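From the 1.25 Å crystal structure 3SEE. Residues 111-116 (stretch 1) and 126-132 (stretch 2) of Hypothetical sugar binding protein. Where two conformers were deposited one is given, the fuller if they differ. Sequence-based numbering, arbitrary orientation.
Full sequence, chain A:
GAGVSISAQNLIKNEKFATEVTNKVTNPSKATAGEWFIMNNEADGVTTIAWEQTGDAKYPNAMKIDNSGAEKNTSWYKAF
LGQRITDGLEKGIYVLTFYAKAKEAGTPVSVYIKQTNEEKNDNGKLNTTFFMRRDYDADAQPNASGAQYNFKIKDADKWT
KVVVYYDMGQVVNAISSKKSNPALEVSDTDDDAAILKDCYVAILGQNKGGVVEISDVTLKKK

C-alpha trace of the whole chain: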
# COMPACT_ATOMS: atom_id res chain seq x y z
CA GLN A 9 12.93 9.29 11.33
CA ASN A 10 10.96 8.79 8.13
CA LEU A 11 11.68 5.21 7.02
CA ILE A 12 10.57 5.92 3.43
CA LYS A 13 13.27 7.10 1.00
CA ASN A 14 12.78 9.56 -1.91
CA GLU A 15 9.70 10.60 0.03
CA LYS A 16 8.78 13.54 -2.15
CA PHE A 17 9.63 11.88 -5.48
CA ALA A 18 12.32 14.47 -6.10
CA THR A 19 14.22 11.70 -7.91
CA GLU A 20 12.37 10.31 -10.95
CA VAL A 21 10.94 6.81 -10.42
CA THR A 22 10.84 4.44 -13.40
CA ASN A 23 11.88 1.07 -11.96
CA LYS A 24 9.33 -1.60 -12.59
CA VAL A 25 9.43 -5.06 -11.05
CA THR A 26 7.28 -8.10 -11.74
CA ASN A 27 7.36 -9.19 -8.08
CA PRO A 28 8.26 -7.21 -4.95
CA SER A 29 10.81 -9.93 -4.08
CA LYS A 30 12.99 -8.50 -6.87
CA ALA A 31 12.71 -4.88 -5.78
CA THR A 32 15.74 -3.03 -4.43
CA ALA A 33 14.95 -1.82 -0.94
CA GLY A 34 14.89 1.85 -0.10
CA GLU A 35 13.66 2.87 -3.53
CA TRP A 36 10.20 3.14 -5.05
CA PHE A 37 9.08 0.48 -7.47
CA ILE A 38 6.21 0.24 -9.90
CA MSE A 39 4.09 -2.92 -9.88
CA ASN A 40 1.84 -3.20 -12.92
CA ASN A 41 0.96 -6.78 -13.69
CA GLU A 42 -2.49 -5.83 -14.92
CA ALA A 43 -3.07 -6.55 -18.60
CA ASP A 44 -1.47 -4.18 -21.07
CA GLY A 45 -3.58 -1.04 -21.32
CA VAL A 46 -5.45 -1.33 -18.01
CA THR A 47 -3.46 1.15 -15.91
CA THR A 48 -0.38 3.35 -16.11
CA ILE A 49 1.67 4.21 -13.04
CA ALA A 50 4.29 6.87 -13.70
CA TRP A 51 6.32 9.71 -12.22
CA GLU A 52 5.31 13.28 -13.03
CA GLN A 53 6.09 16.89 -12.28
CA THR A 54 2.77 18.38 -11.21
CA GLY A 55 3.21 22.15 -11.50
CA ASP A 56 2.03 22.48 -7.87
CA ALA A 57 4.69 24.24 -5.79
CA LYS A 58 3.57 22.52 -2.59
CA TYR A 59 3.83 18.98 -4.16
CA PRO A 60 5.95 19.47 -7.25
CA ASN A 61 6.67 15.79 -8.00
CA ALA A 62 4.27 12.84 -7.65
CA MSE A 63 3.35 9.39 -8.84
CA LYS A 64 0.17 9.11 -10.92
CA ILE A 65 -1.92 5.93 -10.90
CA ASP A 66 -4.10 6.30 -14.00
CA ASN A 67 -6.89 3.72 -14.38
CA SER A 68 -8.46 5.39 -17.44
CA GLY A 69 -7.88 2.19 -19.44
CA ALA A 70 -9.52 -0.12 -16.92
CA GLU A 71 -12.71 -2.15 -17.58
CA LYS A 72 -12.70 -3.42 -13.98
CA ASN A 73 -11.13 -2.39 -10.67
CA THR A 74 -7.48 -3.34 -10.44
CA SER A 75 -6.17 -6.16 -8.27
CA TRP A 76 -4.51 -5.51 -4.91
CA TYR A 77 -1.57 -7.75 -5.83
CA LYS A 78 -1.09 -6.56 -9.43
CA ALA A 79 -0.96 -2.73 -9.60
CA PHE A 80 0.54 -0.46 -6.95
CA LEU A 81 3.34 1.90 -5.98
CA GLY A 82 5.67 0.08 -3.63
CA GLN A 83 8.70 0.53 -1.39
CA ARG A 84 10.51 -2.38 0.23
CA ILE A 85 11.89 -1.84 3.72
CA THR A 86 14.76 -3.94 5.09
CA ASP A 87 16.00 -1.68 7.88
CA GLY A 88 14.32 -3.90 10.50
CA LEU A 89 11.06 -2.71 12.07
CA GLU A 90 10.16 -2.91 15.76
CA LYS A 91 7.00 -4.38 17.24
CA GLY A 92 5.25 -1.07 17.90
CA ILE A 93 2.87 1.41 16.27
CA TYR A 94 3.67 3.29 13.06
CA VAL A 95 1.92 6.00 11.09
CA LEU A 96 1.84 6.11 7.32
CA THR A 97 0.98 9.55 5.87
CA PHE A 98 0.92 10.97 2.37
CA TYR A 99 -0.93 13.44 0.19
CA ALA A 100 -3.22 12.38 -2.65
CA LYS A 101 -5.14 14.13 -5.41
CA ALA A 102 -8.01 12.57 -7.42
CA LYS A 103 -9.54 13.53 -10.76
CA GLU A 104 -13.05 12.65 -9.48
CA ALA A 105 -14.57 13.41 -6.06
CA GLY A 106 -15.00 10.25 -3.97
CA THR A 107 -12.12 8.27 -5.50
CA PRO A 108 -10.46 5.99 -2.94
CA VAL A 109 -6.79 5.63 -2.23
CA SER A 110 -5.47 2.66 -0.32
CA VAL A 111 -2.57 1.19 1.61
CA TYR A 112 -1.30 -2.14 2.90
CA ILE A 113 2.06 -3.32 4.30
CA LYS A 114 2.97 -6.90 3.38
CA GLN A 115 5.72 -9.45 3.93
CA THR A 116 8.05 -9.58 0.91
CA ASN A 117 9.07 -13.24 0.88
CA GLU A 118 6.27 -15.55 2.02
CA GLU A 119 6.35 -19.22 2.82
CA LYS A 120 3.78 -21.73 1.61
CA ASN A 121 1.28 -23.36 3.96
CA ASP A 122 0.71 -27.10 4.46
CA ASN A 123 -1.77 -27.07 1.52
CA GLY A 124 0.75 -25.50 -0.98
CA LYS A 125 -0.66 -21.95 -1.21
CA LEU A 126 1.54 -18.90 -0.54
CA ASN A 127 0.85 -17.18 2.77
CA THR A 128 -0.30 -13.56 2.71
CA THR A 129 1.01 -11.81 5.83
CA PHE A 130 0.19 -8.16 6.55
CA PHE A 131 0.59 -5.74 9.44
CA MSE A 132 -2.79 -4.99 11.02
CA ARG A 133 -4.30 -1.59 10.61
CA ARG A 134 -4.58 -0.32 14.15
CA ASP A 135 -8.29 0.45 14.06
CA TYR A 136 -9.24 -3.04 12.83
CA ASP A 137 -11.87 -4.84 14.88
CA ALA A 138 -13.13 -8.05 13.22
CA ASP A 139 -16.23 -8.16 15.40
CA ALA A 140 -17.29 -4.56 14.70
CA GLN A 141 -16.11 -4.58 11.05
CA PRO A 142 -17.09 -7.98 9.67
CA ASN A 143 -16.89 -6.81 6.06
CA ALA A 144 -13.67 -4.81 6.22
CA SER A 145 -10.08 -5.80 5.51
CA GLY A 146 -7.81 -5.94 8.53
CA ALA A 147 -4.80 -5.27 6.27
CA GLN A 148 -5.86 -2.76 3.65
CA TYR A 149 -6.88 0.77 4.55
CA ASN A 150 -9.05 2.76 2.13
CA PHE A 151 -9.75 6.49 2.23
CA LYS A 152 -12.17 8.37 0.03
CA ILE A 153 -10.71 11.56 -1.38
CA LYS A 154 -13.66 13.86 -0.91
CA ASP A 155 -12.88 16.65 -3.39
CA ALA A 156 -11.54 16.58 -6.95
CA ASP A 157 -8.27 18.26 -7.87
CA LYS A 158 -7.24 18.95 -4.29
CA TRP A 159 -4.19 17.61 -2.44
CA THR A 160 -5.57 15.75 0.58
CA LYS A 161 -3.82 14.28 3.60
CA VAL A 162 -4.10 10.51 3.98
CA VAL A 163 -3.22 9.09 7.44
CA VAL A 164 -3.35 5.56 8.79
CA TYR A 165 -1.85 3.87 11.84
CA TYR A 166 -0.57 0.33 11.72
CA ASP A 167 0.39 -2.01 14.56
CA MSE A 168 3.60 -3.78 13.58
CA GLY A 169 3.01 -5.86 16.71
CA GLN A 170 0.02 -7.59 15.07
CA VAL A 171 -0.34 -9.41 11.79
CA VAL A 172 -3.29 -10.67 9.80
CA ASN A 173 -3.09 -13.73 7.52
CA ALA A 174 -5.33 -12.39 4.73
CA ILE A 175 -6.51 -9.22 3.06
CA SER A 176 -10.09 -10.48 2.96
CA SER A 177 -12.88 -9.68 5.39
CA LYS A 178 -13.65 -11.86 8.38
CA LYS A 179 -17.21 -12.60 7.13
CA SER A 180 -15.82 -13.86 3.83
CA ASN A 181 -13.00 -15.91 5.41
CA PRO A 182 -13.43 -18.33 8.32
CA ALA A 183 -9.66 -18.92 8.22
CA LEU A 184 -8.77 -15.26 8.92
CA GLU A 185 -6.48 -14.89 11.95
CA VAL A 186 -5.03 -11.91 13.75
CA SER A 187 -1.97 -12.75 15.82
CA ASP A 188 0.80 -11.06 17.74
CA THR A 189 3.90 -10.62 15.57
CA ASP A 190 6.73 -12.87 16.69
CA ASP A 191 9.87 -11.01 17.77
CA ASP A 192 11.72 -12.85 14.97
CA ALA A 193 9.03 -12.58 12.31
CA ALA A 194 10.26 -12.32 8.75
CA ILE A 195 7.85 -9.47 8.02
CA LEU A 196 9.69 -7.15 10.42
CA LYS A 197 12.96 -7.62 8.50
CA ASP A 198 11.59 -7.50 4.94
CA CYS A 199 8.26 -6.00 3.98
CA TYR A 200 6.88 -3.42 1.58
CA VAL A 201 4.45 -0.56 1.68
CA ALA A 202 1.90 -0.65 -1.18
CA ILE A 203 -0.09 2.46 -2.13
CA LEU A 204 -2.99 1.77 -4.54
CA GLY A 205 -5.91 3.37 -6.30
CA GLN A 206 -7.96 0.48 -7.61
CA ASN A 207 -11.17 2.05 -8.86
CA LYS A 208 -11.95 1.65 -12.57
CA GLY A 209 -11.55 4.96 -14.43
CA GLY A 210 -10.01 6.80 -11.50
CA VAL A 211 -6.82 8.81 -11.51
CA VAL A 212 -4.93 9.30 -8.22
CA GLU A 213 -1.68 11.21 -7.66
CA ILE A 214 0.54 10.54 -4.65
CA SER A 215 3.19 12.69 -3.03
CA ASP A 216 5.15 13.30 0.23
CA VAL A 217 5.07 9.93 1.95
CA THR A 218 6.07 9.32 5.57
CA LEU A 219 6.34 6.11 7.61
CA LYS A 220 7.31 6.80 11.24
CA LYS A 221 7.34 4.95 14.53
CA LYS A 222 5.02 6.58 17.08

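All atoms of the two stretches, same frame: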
# COMPACT_ATOMS: atom_id res chain seq x y z
N VAL A 111 -3.87 1.57 1.06
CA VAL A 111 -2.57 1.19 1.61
C VAL A 111 -2.63 -0.24 2.14
O VAL A 111 -3.64 -0.61 2.76
CB VAL A 111 -2.28 2.05 2.86
CG1 VAL A 111 -0.99 1.61 3.56
CG2 VAL A 111 -2.25 3.51 2.48
N TYR A 112 -1.55 -0.99 2.04
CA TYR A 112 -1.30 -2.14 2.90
C TYR A 112 0.22 -2.28 3.06
O TYR A 112 0.99 -1.67 2.31
CB TYR A 112 -1.97 -3.44 2.39
CG TYR A 112 -1.52 -3.95 1.04
CD1 TYR A 112 -0.32 -4.63 0.89
CD2 TYR A 112 -2.28 -3.72 -0.10
CE1 TYR A 112 0.09 -5.11 -0.34
CE2 TYR A 112 -1.87 -4.19 -1.34
CZ TYR A 112 -0.68 -4.89 -1.45
OH TYR A 112 -0.23 -5.36 -2.67
N ILE A 113 0.64 -3.10 4.03
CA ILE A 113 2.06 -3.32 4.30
C ILE A 113 2.22 -4.83 4.48
O ILE A 113 1.67 -5.42 5.41
CB ILE A 113 2.55 -2.54 5.53
CG1 ILE A 113 2.14 -1.06 5.48
CG2 ILE A 113 4.10 -2.67 5.63
CD1 ILE A 113 2.61 -0.23 6.70
N LYS A 114 2.95 -5.45 3.55
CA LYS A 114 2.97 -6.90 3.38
C LYS A 114 4.39 -7.45 3.47
O LYS A 114 5.36 -6.83 3.06
CB LYS A 114 2.34 -7.30 2.03
CG LYS A 114 2.07 -8.78 1.88
CD LYS A 114 1.34 -9.08 0.59
CE LYS A 114 0.94 -10.54 0.45
NZ LYS A 114 2.13 -11.44 0.32
N GLN A 115 4.48 -8.68 3.96
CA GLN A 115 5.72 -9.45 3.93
C GLN A 115 6.21 -9.67 2.50
O GLN A 115 5.45 -10.08 1.63
CB GLN A 115 5.46 -10.78 4.62
CG GLN A 115 6.69 -11.69 4.70
CD GLN A 115 6.50 -12.85 5.66
OE1 GLN A 115 5.72 -12.74 6.61
NE2 GLN A 115 7.25 -13.94 5.46
N THR A 116 7.51 -9.45 2.26
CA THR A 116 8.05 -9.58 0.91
C THR A 116 8.13 -11.03 0.44
O THR A 116 7.64 -11.35 -0.66
CB THR A 116 9.41 -8.92 0.80
OG1 THR A 116 9.30 -7.58 1.30
CG2 THR A 116 9.93 -8.91 -0.63
N LEU A 126 0.72 -19.94 -1.19
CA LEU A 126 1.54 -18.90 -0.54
C LEU A 126 0.75 -18.22 0.58
O LEU A 126 -0.40 -17.82 0.41
CB LEU A 126 2.00 -17.78 -1.50
CG LEU A 126 3.21 -18.01 -2.41
CD1 LEU A 126 3.42 -16.80 -3.31
CD2 LEU A 126 4.41 -18.26 -1.54
N ASN A 127 1.40 -18.04 1.72
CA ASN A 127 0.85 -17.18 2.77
C ASN A 127 0.75 -15.74 2.29
O ASN A 127 1.48 -15.32 1.39
CB ASN A 127 1.76 -17.18 3.99
CG ASN A 127 1.80 -18.50 4.73
OD1 ASN A 127 0.88 -19.32 4.68
ND2 ASN A 127 2.88 -18.68 5.47
N THR A 128 -0.16 -15.01 2.92
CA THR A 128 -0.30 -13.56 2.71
C THR A 128 -0.33 -12.92 4.10
O THR A 128 -1.34 -13.00 4.80
CB THR A 128 -1.57 -13.21 1.92
OG1 THR A 128 -2.72 -13.70 2.62
CG2 THR A 128 -1.57 -13.82 0.51
N THR A 129 0.79 -12.33 4.48
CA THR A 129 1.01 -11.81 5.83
C THR A 129 1.12 -10.30 5.81
O THR A 129 1.96 -9.76 5.09
CB THR A 129 2.32 -12.39 6.42
OG1 THR A 129 2.36 -13.82 6.20
CG2 THR A 129 2.46 -12.09 7.88
N PHE A 130 0.28 -9.62 6.58
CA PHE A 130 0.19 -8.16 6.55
C PHE A 130 0.25 -7.62 7.98
O PHE A 130 -0.32 -8.23 8.87
CB PHE A 130 -1.15 -7.70 5.97
CG PHE A 130 -1.49 -8.21 4.60
CD1 PHE A 130 -2.09 -9.45 4.42
CD2 PHE A 130 -1.26 -7.43 3.49
CE1 PHE A 130 -2.48 -9.88 3.16
CE2 PHE A 130 -1.64 -7.86 2.23
CZ PHE A 130 -2.23 -9.08 2.08
N PHE A 131 0.81 -6.43 8.17
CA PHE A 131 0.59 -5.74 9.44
C PHE A 131 -0.87 -5.28 9.56
O PHE A 131 -1.50 -4.90 8.57
CB PHE A 131 1.51 -4.56 9.58
CG PHE A 131 2.96 -4.93 9.68
CD1 PHE A 131 3.40 -5.76 10.70
CD2 PHE A 131 3.90 -4.48 8.76
CE1 PHE A 131 4.75 -6.10 10.79
CE2 PHE A 131 5.23 -4.82 8.84
CZ PHE A 131 5.66 -5.63 9.87
N MSE A 132 -1.40 -5.34 10.77
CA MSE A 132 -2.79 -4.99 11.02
C MSE A 132 -2.97 -3.49 11.10
O MSE A 132 -2.28 -2.80 11.85
CB MSE A 132 -3.23 -5.63 12.32
CG MSE A 132 -4.76 -5.55 12.52
SE MSE A 132 -5.30 -6.09 14.31
CE MSE A 132 -5.16 -4.37 15.18
O HOH W 1 -1.36 -4.21 5.82
O HOH W 2 1.68 -13.94 -0.99

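Where two strands meet at a single bridge, the backbone fixes the starting points of the side chains, and their rotamers then determine how the remaining space is filled. The contact between residues 111-116 and 126-132 is a compact example. The strand directions differ by 127°, and only Lys 114 and Phe 130 are bridged, their CA atoms 4.4 Å apart. Two hydrogen bonds flank the pair: Phe 131 N donates to Ile 113 O at 3.1 Å, and Gln 115 N donates to Thr 129 O at 3.0 Å, the latter almost straight at 174°.

The bridged pair also packs through its side chains. Both CA-to-CB bonds point sideways, but Phe 130, with chi1 at -55° (m), brings the end of its ring nearer the opposing strand. Lys 114 is t at its first three chi angles, so its methylenes run extended across one face of that ring, with CG 4.2 Å from the Phe 130 ring centroid in a CH-pi contact. The chain turns only at chi4 (m, -66°). Lys 114 NZ lies 5.7 Å from the centroid of the Phe 130 ring, at most a weak cation-pi attraction; a water is better placed, accepting from Lys 114 NZ at 2.9 Å and donating to Asn 127 O at 2.8 Å.

The edge of Phe 130 serves a different neighbour. Tyr 112, in the p rotamer, forms an offset edge-to-face pair with it, the edge of Phe 130 toward the face of Tyr 112, the planes at 85° and CD1 of Tyr 112 lying 3.7 Å from CE2 of Phe 130. One phenyl ring thus meets an alkyl chain with its face and an aromatic ring with its edge.

Nearby, Ile 113 (m, t) sets CG2 3.6 Å from CD2 of Phe 131, at the edge of that ring. The extended Gln 115 (t, t) carries OE1 to within 3.4 Å of Thr 129 CB.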